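Local coordinates for protein extracellular ligand-binding receptor (Rhodopseudomonas palustris, PDB 3UKJ) that probably captures aromatic acids derived from lignin, such as p-coumaric acid and its relatives, as the solute-binding component of a transport system, at residues G224-D229 and V241-G246; S237-L242 and L351-G356. All coordinates share one frame; numbering follows the deposited sequence. Where two conformers were deposited one is given.

Interaction 1 of 2, residues G224-D229 and V241-G246. With ENO (3-(4-hydroxy-phenyl)pyruvic acid), chain B.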
loop_
_atom_site.group_PDB
_atom_site.type_symbol
_atom_site.label_atom_id
_atom_site.label_comp_id
_atom_site.label_asym_id
_atom_site.label_seq_id
_atom_site.Cartn_x
_atom_site.Cartn_y
_atom_site.Cartn_z
ATOM N N GLY A 224 2.817 -4.408 -3.269
ATOM C CA GLY A 224 3.865 -3.433 -3.510
ATOM C C GLY A 224 4.347 -3.397 -4.930
ATOM O O GLY A 224 5.080 -2.462 -5.300
ATOM N N ALA A 225 4.021 -4.441 -5.706
ATOM C CA ALA A 225 4.467 -4.522 -7.115
ATOM C C ALA A 225 3.396 -4.058 -8.122
ATOM O O ALA A 225 3.661 -3.960 -9.327
ATOM C CB ALA A 225 4.895 -5.949 -7.445
ATOM N N ALA A 226 2.237 -3.660 -7.624
ATOM C CA ALA A 226 1.048 -3.465 -8.495
ATOM C C ALA A 226 0.993 -2.103 -9.212
ATOM O O ALA A 226 0.199 -1.190 -8.917
ATOM C CB ALA A 226 -0.240 -3.801 -7.710
ATOM N N SER A 227 1.864 -1.974 -10.200
ATOM C CA SER A 227 1.829 -0.828 -11.098
ATOM C C SER A 227 2.438 -1.316 -12.404
ATOM O O SER A 227 2.959 -2.435 -12.456
ATOM C CB SER A 227 2.594 0.372 -10.509
ATOM O OG SER A 227 3.996 0.221 -10.630
HETATM N N MSE A 228 2.336 -0.521 -13.466
HETATM C CA MSE A 228 2.902 -0.924 -14.745
HETATM C C MSE A 228 4.414 -1.005 -14.767
HETATM O O MSE A 228 4.951 -1.802 -15.529
HETATM C CB MSE A 228 2.388 -0.036 -15.880
HETATM C CG MSE A 228 1.006 -0.448 -16.323
HETATM SE SE MSE A 228 0.869 -2.238 -17.147
HETATM C CE MSE A 228 2.512 -2.097 -18.194
ATOM N N ASP A 229 5.061 -0.423 -13.754
ATOM C CA ASP A 229 6.537 -0.429 -13.658
ATOM C C ASP A 229 7.072 -1.857 -13.611
ATOM O O ASP A 229 8.082 -2.159 -14.232
ATOM C CB ASP A 229 7.055 0.362 -12.447
ATOM C CG ASP A 229 6.563 1.799 -12.426
ATOM O OD1 ASP A 229 7.302 2.695 -12.920
ATOM O OD2 ASP A 229 5.464 2.033 -11.849
ATOM N N VAL A 241 3.495 -14.570 -13.329
ATOM C CA VAL A 241 3.567 -14.146 -11.921
ATOM C C VAL A 241 2.189 -14.171 -11.259
ATOM O O VAL A 241 1.168 -13.899 -11.904
ATOM C CB VAL A 241 4.210 -12.740 -11.792
ATOM C CG1 VAL A 241 3.231 -11.621 -12.234
ATOM C CG2 VAL A 241 4.708 -12.484 -10.365
ATOM N N LEU A 242 2.146 -14.491 -9.974
ATOM C CA LEU A 242 0.909 -14.351 -9.207
ATOM C C LEU A 242 1.088 -13.163 -8.264
ATOM O O LEU A 242 2.080 -13.105 -7.546
ATOM C CB LEU A 242 0.567 -15.611 -8.427
ATOM C CG LEU A 242 0.249 -16.920 -9.165
ATOM C CD1 LEU A 242 -0.741 -16.698 -10.333
ATOM C CD2 LEU A 242 1.541 -17.598 -9.635
HETATM N N MSE A 243 0.180 -12.192 -8.310
HETATM C CA MSE A 243 0.377 -10.944 -7.557
HETATM C C MSE A 243 -0.885 -10.521 -6.822
HETATM O O MSE A 243 -1.937 -10.347 -7.441
HETATM C CB MSE A 243 0.803 -9.826 -8.513
HETATM C CG MSE A 243 1.071 -8.476 -7.851
HETATM SE SE MSE A 243 1.428 -7.059 -9.126
HETATM C CE MSE A 243 3.016 -7.800 -10.021
ATOM N N ALA A 244 -0.787 -10.294 -5.512
ATOM C CA ALA A 244 -1.922 -9.727 -4.794
ATOM C C ALA A 244 -2.065 -8.236 -5.153
ATOM O O ALA A 244 -1.065 -7.514 -5.379
ATOM C CB ALA A 244 -1.730 -9.887 -3.279
ATOM N N SER A 245 -3.291 -7.793 -5.351
ATOM C CA SER A 245 -3.540 -6.419 -5.725
ATOM C C SER A 245 -4.830 -5.909 -5.113
ATOM O O SER A 245 -5.759 -6.690 -4.813
ATOM C CB SER A 245 -3.566 -6.344 -7.282
ATOM O OG SER A 245 -4.105 -5.159 -7.782
ATOM N N GLY A 246 -4.906 -4.594 -4.947
ATOM C CA GLY A 246 -6.176 -3.929 -4.696
ATOM C C GLY A 246 -7.076 -3.997 -5.915
ATOM O O GLY A 246 -6.575 -4.096 -7.078
HETATM O O4 ENO B . 5.217 -0.506 2.056
HETATM C C9 ENO B . 2.992 0.263 -0.546
HETATM C C8 ENO B . 1.595 0.189 -0.703
HETATM C C7 ENO B . 1.018 -1.078 -0.770
HETATM C C6 ENO B . 1.774 -2.256 -0.686
HETATM C C5 ENO B . 3.132 -2.181 -0.431
HETATM C C4 ENO B . 3.749 -0.926 -0.423
HETATM O O3 ENO B . -0.315 -1.183 -1.013
HETATM C C3 ENO B . 5.261 -0.886 -0.343
HETATM C C2 ENO B . 5.872 -0.809 1.044
HETATM C C1 ENO B . 7.343 -0.831 1.140
HETATM O O2 ENO B . 7.816 -0.644 2.250
HETATM O O1 ENO B . 8.082 -1.070 0.150
#
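Met243, a selenomethionine, reaches from strand 242-245 to the loop Gly224-Ser227 and packs against Ala225 and Ala226, inside one beta-alpha-beta unit (strand 218-221, helix 228-234, strand 242-245) of a periplasmic-binding-protein fold. The contact illustrates how a ligand-bearing loop can rest on the neighbouring strand through apolar touch, with no hydrogen bond passing directly between the two segments. The side chain of Met243 leaves the strand extended, CG anti to the backbone N (chi1 -179°) and the second torsion likewise straight, which carries the selenium to the backbone of the loop; the bend at the third torsion (chi3 -60°) then turns only the terminal methyl toward Ala225. SE sits against the Ala225-Ala226 junction, 3.7 Å from both Ala225 C and Ala226 CA, and also meets the methyl of Ala226, while CE touches Ala225 CB at 3.7 Å. Phe230 of helix 228-234 packs on both Ala225 and Met243, so the buried apolar patch extends into the helix. The methyl of Ala226 points toward the strand, where Ser245 OG stands 4.1 Å from Ala226 CB; that hydroxyl turns back to its own segment and donates to Gly246 O at 2.8 Å, the donor tilted 20° from the carbonyl plane. Gln282 touches both Ala226 and Ser245 and also hydrogen-bonds the bound 3-(4-hydroxy-phenyl)pyruvic acid, joining this packing to the ligand pocket. Ala226 is the centre of an inverse gamma turn, closed by Ser227 N donating to Ala225 O, just before helix 228-234 begins. At the other end of the loop, Gly224 meets the ligand with its backbone alone, its CA lying 3.4 Å from ENO C5.

Interaction 2 of 2, residues S237-L242 and L351-G356; sequences SAEGVL and LTVKNG
Glu239 grips the loop that follows strand 349-354 with both carboxylate oxygens, on consecutive backbone amides. Asn355 N donates to its OE1 at 2.7 Å and Gly356 N to its OE2 at 2.9 Å, each oxygen using its syn lone pair; the bend at chi2 (-71°) brings the carboxylate round to them. With the carboxylate gone, as for an alanine here, the amides of Asn355 and Gly356 would probably lose their shared acceptor and the loop be freer to shift. Two further hydrogen bonds involve the main chain: Gly240 N reaches Val353 O almost straight (176°) and in the carbonyl plane, whereas Thr352 OG1 donates to Val241 O at 2.7 Å from a position tilted out of that plane. Weaker CA-H...O contacts run alongside, among them Thr352 CA to Val241 O. The apolar contribution comes from Val353, whose side chain crosses that of Val241 obliquely, CG2 of Val353 3.6 Å from CG1 of Val241, while its CG1 approaches the methyl of Ala238; Phe230 touches Ala238 and Val241, and Ile231 touches Val353. Ala238 to Val241 form a type II beta turn, with Gly240 at positive phi, the usual third-position glycine of that turn, leading into strand 242-245 beside its antiparallel neighbour 349-354.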
loop_
_atom_site.group_PDB
_atom_site.type_symbol
_atom_site.label_atom_id
_atom_site.label_comp_id
_atom_site.label_asym_id
_atom_site.label_seq_id
_atom_site.Cartn_x
_atom_site.Cartn_y
_atom_site.Cartn_z
ATOM N N SER A 237 10.088 -11.968 -18.041
ATOM C CA SER A 237 10.198 -12.655 -16.754
ATOM C C SER A 237 8.935 -12.478 -15.914
ATOM O O SER A 237 8.632 -13.310 -15.057
ATOM C CB SER A 237 11.429 -12.196 -15.970
ATOM O OG SER A 237 12.616 -12.410 -16.723
ATOM N N ALA A 238 8.172 -11.423 -16.206
ATOM C CA ALA A 238 6.896 -11.166 -15.512
ATOM C C ALA A 238 5.767 -12.137 -15.816
ATOM O O ALA A 238 4.854 -12.286 -14.999
ATOM C CB ALA A 238 6.422 -9.734 -15.714
ATOM N N GLU A 239 5.842 -12.825 -16.960
ATOM C CA GLU A 239 4.756 -13.712 -17.385
ATOM C C GLU A 239 4.444 -14.746 -16.301
ATOM O O GLU A 239 5.360 -15.370 -15.724
ATOM C CB GLU A 239 5.121 -14.419 -18.706
ATOM C CG GLU A 239 5.311 -13.487 -19.918
ATOM C CD GLU A 239 4.005 -12.882 -20.419
ATOM O OE1 GLU A 239 3.059 -13.649 -20.744
ATOM O OE2 GLU A 239 3.918 -11.642 -20.477
ATOM N N GLY A 240 3.161 -14.993 -16.071
ATOM C CA GLY A 240 2.784 -16.047 -15.146
ATOM C C GLY A 240 2.955 -15.737 -13.669
ATOM O O GLY A 240 2.641 -16.576 -12.842
ATOM N N VAL A 241 3.495 -14.570 -13.329
ATOM C CA VAL A 241 3.567 -14.146 -11.921
ATOM C C VAL A 241 2.189 -14.171 -11.259
ATOM O O VAL A 241 1.168 -13.899 -11.904
ATOM C CB VAL A 241 4.210 -12.740 -11.792
ATOM C CG1 VAL A 241 3.231 -11.621 -12.234
ATOM C CG2 VAL A 241 4.708 -12.484 -10.365
ATOM N N LEU A 242 2.146 -14.491 -9.974
ATOM C CA LEU A 242 0.909 -14.351 -9.207
ATOM C C LEU A 242 1.088 -13.163 -8.264
ATOM O O LEU A 242 2.080 -13.105 -7.546
ATOM C CB LEU A 242 0.567 -15.611 -8.427
ATOM C CG LEU A 242 0.249 -16.920 -9.165
ATOM C CD1 LEU A 242 -0.741 -16.698 -10.333
ATOM C CD2 LEU A 242 1.541 -17.598 -9.635
ATOM N N LEU A 351 -3.870 -11.041 -9.422
ATOM C CA LEU A 351 -3.483 -10.799 -10.808
ATOM C C LEU A 351 -2.406 -11.767 -11.297
ATOM O O LEU A 351 -1.593 -12.267 -10.500
ATOM C CB LEU A 351 -2.937 -9.392 -10.953
ATOM C CG LEU A 351 -3.882 -8.245 -10.611
ATOM C CD1 LEU A 351 -3.140 -6.938 -10.741
ATOM C CD2 LEU A 351 -5.109 -8.252 -11.511
ATOM N N THR A 352 -2.401 -12.000 -12.611
ATOM C CA THR A 352 -1.271 -12.617 -13.289
ATOM C C THR A 352 -0.909 -11.749 -14.474
ATOM O O THR A 352 -1.514 -10.681 -14.639
ATOM C CB THR A 352 -1.475 -14.124 -13.657
ATOM O OG1 THR A 352 -0.220 -14.651 -14.126
ATOM C CG2 THR A 352 -2.531 -14.298 -14.733
ATOM N N VAL A 353 0.198 -12.070 -15.143
ATOM C CA VAL A 353 0.620 -11.334 -16.349
ATOM C C VAL A 353 0.653 -12.304 -17.538
ATOM O O VAL A 353 1.228 -13.396 -17.451
ATOM C CB VAL A 353 2.023 -10.678 -16.151
ATOM C CG1 VAL A 353 2.520 -10.031 -17.438
ATOM C CG2 VAL A 353 1.973 -9.630 -15.000
ATOM N N LYS A 354 -0.119 -11.969 -18.570
ATOM C CA LYS A 354 -0.194 -12.763 -19.797
ATOM C C LYS A 354 0.019 -11.813 -20.977
ATOM O O LYS A 354 -0.717 -10.814 -21.130
ATOM C CB LYS A 354 -1.562 -13.472 -19.929
ATOM C CG LYS A 354 -1.828 -14.585 -18.917
ATOM C CD LYS A 354 -3.318 -14.984 -18.866
ATOM C CE LYS A 354 -3.545 -16.230 -18.023
ATOM N NZ LYS A 354 -3.162 -17.468 -18.764
ATOM N N ASN A 355 1.129 -12.031 -21.695
ATOM C CA ASN A 355 1.462 -11.230 -22.867
ATOM C C ASN A 355 1.632 -9.745 -22.527
ATOM O O ASN A 355 1.056 -8.884 -23.197
ATOM C CB ASN A 355 0.381 -11.408 -23.956
ATOM C CG ASN A 355 0.436 -12.777 -24.610
ATOM O OD1 ASN A 355 1.522 -13.340 -24.768
ATOM N ND2 ASN A 355 -0.722 -13.423 -24.719
ATOM N N GLY A 356 2.294 -9.461 -21.405
ATOM C CA GLY A 356 2.624 -8.076 -21.032
ATOM C C GLY A 356 1.486 -7.243 -20.445
ATOM O O GLY A 356 1.621 -6.018 -20.332
#

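How the interactions relate
From the N terminus, the chain first passes Gly224-Asp229, which leads into helix 228-234, then turns through Ser237-Leu242 into strand 242-245. Interaction 1 closes this short loop within a single beta-alpha-beta unit. Interaction 2 closes a far longer one: 108 residues, about half of them helical, separate its segments before strand 349-354 returns. Interaction 2 begins before interaction 1 has closed and ends far beyond it, so the two loops cross, their segments sharing Val241 and Leu242. Strands 242-245 and 349-354 are antiparallel neighbours in one mixed sheet; a probable hydrogen bond from Met243 N to Leu351 O (2.8 Å) joins the contacts directly, linking the ligand-side loop to the late strand.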